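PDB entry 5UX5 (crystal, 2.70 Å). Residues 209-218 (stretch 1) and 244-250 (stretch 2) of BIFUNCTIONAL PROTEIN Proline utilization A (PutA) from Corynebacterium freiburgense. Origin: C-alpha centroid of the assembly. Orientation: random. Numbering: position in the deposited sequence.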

ATOM      1  N   LEU A 209      -6.768  22.253  10.272  1.00 33.56           N
ATOM      2  CA  LEU A 209      -7.537  22.861   9.186  1.00 41.55           C
ATOM      3  C   LEU A 209      -8.212  24.157   9.629  1.00 46.91           C
ATOM      4  O   LEU A 209      -8.232  25.147   8.884  1.00 47.07           O
ATOM      5  N   LYS A 210      -8.759  24.169  10.845  1.00 37.96           N
ATOM      6  CA  LYS A 210      -9.365  25.375  11.367  1.00 35.91           C
ATOM      7  C   LYS A 210      -8.316  26.451  11.590  1.00 45.20           C
ATOM      8  O   LYS A 210      -8.544  27.621  11.269  1.00 52.05           O
ATOM      9  N   GLU A 211      -7.167  26.072  12.154  1.00 42.18           N
ATOM     10  CA  GLU A 211      -6.092  27.030  12.368  1.00 45.39           C
ATOM     11  C   GLU A 211      -5.642  27.660  11.056  1.00 44.39           C
ATOM     12  O   GLU A 211      -5.315  28.854  11.003  1.00 53.28           O
ATOM     13  N   ARG A 212      -5.647  26.888   9.980  1.00 40.61           N
ATOM     14  CA  ARG A 212      -5.173  27.401   8.703  1.00 44.27           C
ATOM     15  C   ARG A 212      -6.245  28.124   7.900  1.00 48.15           C
ATOM     16  O   ARG A 212      -5.907  29.034   7.132  1.00 52.23           O
ATOM     17  N   LEU A 213      -7.524  27.750   8.051  1.00 40.84           N
ATOM     18  CA  LEU A 213      -8.569  28.304   7.198  1.00 37.22           C
ATOM     19  C   LEU A 213      -9.230  29.565   7.758  1.00 45.48           C
ATOM     20  O   LEU A 213      -9.851  30.305   6.987  1.00 48.62           O
ATOM     21  N   ARG A 214      -9.090  29.850   9.059  1.00 44.31           N
ATOM     22  CA  ARG A 214      -9.709  31.048   9.628  1.00 42.43           C
ATOM     23  C   ARG A 214      -9.297  32.343   8.925  1.00 42.65           C
ATOM     24  O   ARG A 214     -10.185  33.165   8.652  1.00 43.79           O
ATOM     25  N   PRO A 215      -8.032  32.584   8.574  1.00 47.04           N
ATOM     26  CA  PRO A 215      -7.743  33.800   7.790  1.00 41.31           C
ATOM     27  C   PRO A 215      -8.546  33.873   6.511  1.00 41.53           C
ATOM     28  O   PRO A 215      -8.934  34.971   6.098  1.00 44.08           O
ATOM     29  N   LEU A 216      -8.806  32.730   5.865  1.00 41.59           N
ATOM     30  CA  LEU A 216      -9.574  32.737   4.621  1.00 40.26           C
ATOM     31  C   LEU A 216     -11.036  33.118   4.855  1.00 42.15           C
ATOM     32  O   LEU A 216     -11.629  33.848   4.054  1.00 38.67           O
ATOM     33  N   TYR A 217     -11.645  32.603   5.924  1.00 38.29           N
ATOM     34  CA  TYR A 217     -13.043  32.914   6.195  1.00 41.16           C
ATOM     35  C   TYR A 217     -13.210  34.340   6.707  1.00 43.45           C
ATOM     36  O   TYR A 217     -14.220  34.983   6.427  1.00 43.53           O
ATOM     37  N   ARG A 218     -12.218  34.858   7.423  1.00 43.35           N
ATOM     38  CA  ARG A 218     -12.243  36.256   7.821  1.00 45.66           C
ATOM     39  C   ARG A 218     -12.301  37.153   6.604  1.00 49.23           C
ATOM     40  O   ARG A 218     -12.943  38.217   6.639  1.00 44.47           O
ATOM     41  N   ARG A 244     -16.859  17.821   9.850  1.00 38.63           N
ATOM     42  CA  ARG A 244     -16.507  18.292  11.181  1.00 37.65           C
ATOM     43  C   ARG A 244     -15.830  19.655  11.109  1.00 43.50           C
ATOM     44  O   ARG A 244     -16.074  20.535  11.946  1.00 50.89           O
ATOM     45  N   LEU A 245     -14.960  19.840  10.126  1.00 39.41           N
ATOM     46  CA  LEU A 245     -14.355  21.145   9.928  1.00 39.49           C
ATOM     47  C   LEU A 245     -15.430  22.199   9.700  1.00 36.26           C
ATOM     48  O   LEU A 245     -15.449  23.235  10.367  1.00 33.53           O
ATOM     49  N   PHE A 246     -16.372  21.902   8.805  1.00 31.97           N
ATOM     50  CA  PHE A 246     -17.460  22.818   8.472  1.00 32.41           C
ATOM     51  C   PHE A 246     -18.269  23.206   9.706  1.00 41.31           C
ATOM     52  O   PHE A 246     -18.482  24.392   9.963  1.00 53.32           O
ATOM     53  N   GLU A 247     -18.699  22.222  10.504  1.00 37.83           N
ATOM     54  CA  GLU A 247     -19.634  22.511  11.592  1.00 34.64           C
ATOM     55  C   GLU A 247     -18.954  23.177  12.775  1.00 40.26           C
ATOM     56  O   GLU A 247     -19.514  24.092  13.386  1.00 46.21           O
ATOM     57  N   GLU A 248     -17.745  22.761  13.109  1.00 40.54           N
ATOM     58  CA  GLU A 248     -17.069  23.440  14.199  1.00 42.02           C
ATOM     59  C   GLU A 248     -16.770  24.897  13.823  1.00 50.56           C
ATOM     60  O   GLU A 248     -17.098  25.825  14.577  1.00 50.07           O
ATOM     61  N   LEU A 249     -16.246  25.123  12.614  1.00 48.34           N
ATOM     62  CA  LEU A 249     -15.810  26.462  12.244  1.00 46.09           C
ATOM     63  C   LEU A 249     -16.982  27.425  12.176  1.00 54.05           C
ATOM     64  O   LEU A 249     -16.891  28.559  12.666  1.00 62.41           O
ATOM     65  N   LEU A 250     -18.101  26.976  11.625  1.00 44.50           N
ATOM     66  CA  LEU A 250     -19.238  27.854  11.417  1.00 39.54           C
ATOM     67  C   LEU A 250     -20.034  28.138  12.693  1.00 43.09           C
ATOM     68  O   LEU A 250     -20.980  28.932  12.640  1.00 44.90           O
TER

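How do two helices whose axes come no closer than 10.7 Å, crossing at -60°, still touch? Long side chains span the gap. The nearest backbones are at K210 and L249, with CA atoms 6.6 Å apart, and around this point the helices bury 456 Å² between them. L209, L213 and Y217 recur every four residues and point their CA-to-CB bonds toward the second helix; K210 and R214 start out sideways and bend in.

What fills the hollow on the first helix near L209? L245 does, with chi1 t and chi2 p. L245 CD1 lies 4.0 Å from L209 CB and 3.8 Å from K210 CG, while L245 CD2 reaches L213 CD1 at 3.9 Å. One forked leucine thus wedges among three side chains, and L209 and L213, both m,t, receive it.

Where does L249 fit, one turn further on? Also t,p, it is the most covered residue of the contact, and its two methyls serve different neighbours. L249 CD1 meets the aliphatic stems of K210 and R214, 3.9 Å from K210 CG and 3.8 Å from R214 CG. L249 CD2 sits over one face of the Y217 ring, 3.5 Å from Y217 CE1 and 3.8 Å from the ring centroid, a CH-pi contact made with Y217 in the m rotamer, the methyl 22° off the ring normal.

How is the charge of K210 handled beside so much leucine? Its chain, m,t,m,t, packs its CG against the leucines and carries the amine on to E248, where K210 NZ donates a hydrogen bond to E248 OE2 at 2.5 Å within a salt bridge. The other carboxylate oxygen, E248 OE1, accepts from R244 NE at 2.9 Å in a second salt bridge. E248, m,t, therefore links a lysine across the gap to an arginine on its own helix.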

ATOM      1  CB  LEU A 209      -8.561  21.851   8.656  1.00 32.08           C
ATOM      2  CG  LEU A 209      -7.954  20.701   7.831  1.00 31.04           C
ATOM      3  CD1 LEU A 209      -8.824  19.486   7.960  1.00 30.23           C
ATOM      4  CD2 LEU A 209      -7.754  21.075   6.361  1.00 30.69           C
ATOM      5  CB  LYS A 210     -10.116  25.061  12.659  1.00 39.84           C
ATOM      6  CG  LYS A 210     -11.410  24.294  12.427  1.00 38.46           C
ATOM      7  CD  LYS A 210     -12.207  24.177  13.700  1.00 38.10           C
ATOM      8  CE  LYS A 210     -11.366  23.627  14.834  1.00 42.96           C
ATOM      9  NZ  LYS A 210     -12.179  23.365  16.067  1.00 49.41           N
ATOM     10  CB  GLU A 211      -4.932  26.334  13.073  1.00 54.59           C
ATOM     11  CG  GLU A 211      -3.700  27.175  13.246  1.00 65.39           C
ATOM     12  CD  GLU A 211      -2.528  26.353  13.722  1.00 79.24           C
ATOM     13  OE1 GLU A 211      -2.752  25.341  14.426  1.00 80.63           O
ATOM     14  OE2 GLU A 211      -1.382  26.714  13.376  1.00 88.08           O
ATOM     15  CB  ARG A 212      -4.591  26.262   7.864  1.00 39.47           C
ATOM     16  CG  ARG A 212      -3.268  25.766   8.384  1.00 36.29           C
ATOM     17  CD  ARG A 212      -2.747  24.706   7.469  1.00 38.00           C
ATOM     18  NE  ARG A 212      -1.405  24.279   7.819  1.00 37.24           N
ATOM     19  CZ  ARG A 212      -0.777  23.283   7.207  1.00 38.87           C
ATOM     20  NH1 ARG A 212      -1.398  22.636   6.240  1.00 44.55           N
ATOM     21  NH2 ARG A 212       0.466  22.941   7.548  1.00 35.66           N
ATOM     22  CB  LEU A 213      -9.638  27.250   6.910  1.00 34.86           C
ATOM     23  CG  LEU A 213      -9.313  26.282   5.775  1.00 37.74           C
ATOM     24  CD1 LEU A 213     -10.328  25.170   5.773  1.00 32.77           C
ATOM     25  CD2 LEU A 213      -9.342  27.029   4.462  1.00 33.83           C
ATOM     26  CB  ARG A 214      -9.407  31.129  11.133  1.00 40.28           C
ATOM     27  CG  ARG A 214     -10.193  30.163  11.995  1.00 39.85           C
ATOM     28  CD  ARG A 214      -9.828  30.303  13.457  1.00 41.07           C
ATOM     29  NE  ARG A 214     -10.362  29.212  14.258  1.00 43.59           N
ATOM     30  CZ  ARG A 214      -9.604  28.259  14.794  1.00 50.60           C
ATOM     31  NH1 ARG A 214      -8.290  28.299  14.628  1.00 49.16           N
ATOM     32  NH2 ARG A 214     -10.148  27.267  15.490  1.00 50.81           N
ATOM     33  CB  PRO A 215      -6.238  33.710   7.501  1.00 41.68           C
ATOM     34  CG  PRO A 215      -5.708  32.642   8.372  1.00 50.55           C
ATOM     35  CD  PRO A 215      -6.808  31.933   9.077  1.00 50.16           C
ATOM     36  CB  LEU A 216      -9.505  31.371   3.950  1.00 39.20           C
ATOM     37  CG  LEU A 216     -10.426  31.322   2.736  1.00 40.72           C
ATOM     38  CD1 LEU A 216      -9.794  32.100   1.590  1.00 46.81           C
ATOM     39  CD2 LEU A 216     -10.799  29.915   2.339  1.00 38.75           C
ATOM     40  CB  TYR A 217     -13.614  31.904   7.191  1.00 44.36           C
ATOM     41  CG  TYR A 217     -13.908  30.536   6.599  1.00 45.01           C
ATOM     42  CD1 TYR A 217     -12.891  29.592   6.417  1.00 44.14           C
ATOM     43  CD2 TYR A 217     -15.201  30.181   6.232  1.00 40.16           C
ATOM     44  CE1 TYR A 217     -13.151  28.350   5.881  1.00 34.69           C
ATOM     45  CE2 TYR A 217     -15.471  28.948   5.701  1.00 34.88           C
ATOM     46  CZ  TYR A 217     -14.441  28.028   5.527  1.00 34.22           C
ATOM     47  OH  TYR A 217     -14.717  26.790   4.991  1.00 33.16           O
ATOM     48  CB  ARG A 218     -11.006  36.575   8.641  1.00 43.27           C
ATOM     49  CG  ARG A 218     -11.115  36.080  10.019  1.00 43.55           C
ATOM     50  CD  ARG A 218      -9.858  36.260  10.741  1.00 44.53           C
ATOM     51  NE  ARG A 218      -9.895  35.421  11.916  1.00 44.49           N
ATOM     52  CZ  ARG A 218      -8.812  34.915  12.469  1.00 51.18           C
ATOM     53  NH1 ARG A 218      -7.633  35.198  11.930  1.00 55.97           N
ATOM     54  NH2 ARG A 218      -8.904  34.130  13.540  1.00 50.11           N
ATOM     55  CB  ARG A 244     -15.608  17.284  11.874  1.00 35.49           C
ATOM     56  CG  ARG A 244     -15.264  17.680  13.246  1.00 32.48           C
ATOM     57  CD  ARG A 244     -14.530  16.599  13.924  1.00 32.37           C
ATOM     58  NE  ARG A 244     -13.851  17.110  15.105  1.00 38.00           N
ATOM     59  CZ  ARG A 244     -13.091  16.368  15.895  1.00 40.56           C
ATOM     60  NH1 ARG A 244     -12.916  15.077  15.617  1.00 45.34           N
ATOM     61  NH2 ARG A 244     -12.510  16.913  16.949  1.00 34.78           N
ATOM     62  CB  LEU A 245     -13.381  21.066   8.750  1.00 36.37           C
ATOM     63  CG  LEU A 245     -13.078  22.324   7.962  1.00 36.50           C
ATOM     64  CD1 LEU A 245     -12.300  23.276   8.851  1.00 32.70           C
ATOM     65  CD2 LEU A 245     -12.314  21.930   6.705  1.00 30.85           C
ATOM     66  CB  PHE A 246     -18.339  22.148   7.431  1.00 35.55           C
ATOM     67  CG  PHE A 246     -19.375  23.025   6.791  1.00 36.12           C
ATOM     68  CD1 PHE A 246     -19.013  24.075   5.977  1.00 40.02           C
ATOM     69  CD2 PHE A 246     -20.732  22.702   6.899  1.00 36.14           C
ATOM     70  CE1 PHE A 246     -20.000  24.852   5.330  1.00 44.52           C
ATOM     71  CE2 PHE A 246     -21.711  23.455   6.260  1.00 32.48           C
ATOM     72  CZ  PHE A 246     -21.344  24.530   5.476  1.00 32.62           C
ATOM     73  CB  GLU A 247     -20.341  21.233  12.029  1.00 34.29           C
ATOM     74  CG  GLU A 247     -21.246  20.730  10.940  1.00 36.17           C
ATOM     75  CD  GLU A 247     -22.023  19.467  11.278  1.00 37.45           C
ATOM     76  OE1 GLU A 247     -22.545  18.880  10.323  1.00 37.56           O
ATOM     77  OE2 GLU A 247     -22.087  19.029  12.446  1.00 34.14           O
ATOM     78  CB  GLU A 248     -15.802  22.672  14.562  1.00 36.13           C
ATOM     79  CG  GLU A 248     -16.078  21.378  15.290  1.00 36.02           C
ATOM     80  CD  GLU A 248     -14.804  20.723  15.785  1.00 50.59           C
ATOM     81  OE1 GLU A 248     -14.858  19.551  16.254  1.00 35.72           O
ATOM     82  OE2 GLU A 248     -13.746  21.392  15.689  1.00 47.39           O
ATOM     83  CB  LEU A 249     -15.079  26.423  10.910  1.00 43.15           C
ATOM     84  CG  LEU A 249     -14.171  27.605  10.602  1.00 46.59           C
ATOM     85  CD1 LEU A 249     -13.117  27.717  11.674  1.00 55.94           C
ATOM     86  CD2 LEU A 249     -13.516  27.393   9.245  1.00 43.60           C
ATOM     87  CB  LEU A 250     -20.157  27.259  10.345  1.00 39.68           C
ATOM     88  CG  LEU A 250     -19.618  27.317   8.918  1.00 39.94           C
ATOM     89  CD1 LEU A 250     -20.700  26.970   7.905  1.00 35.11           C
ATOM     90  CD2 LEU A 250     -19.049  28.707   8.646  1.00 37.49           C
TER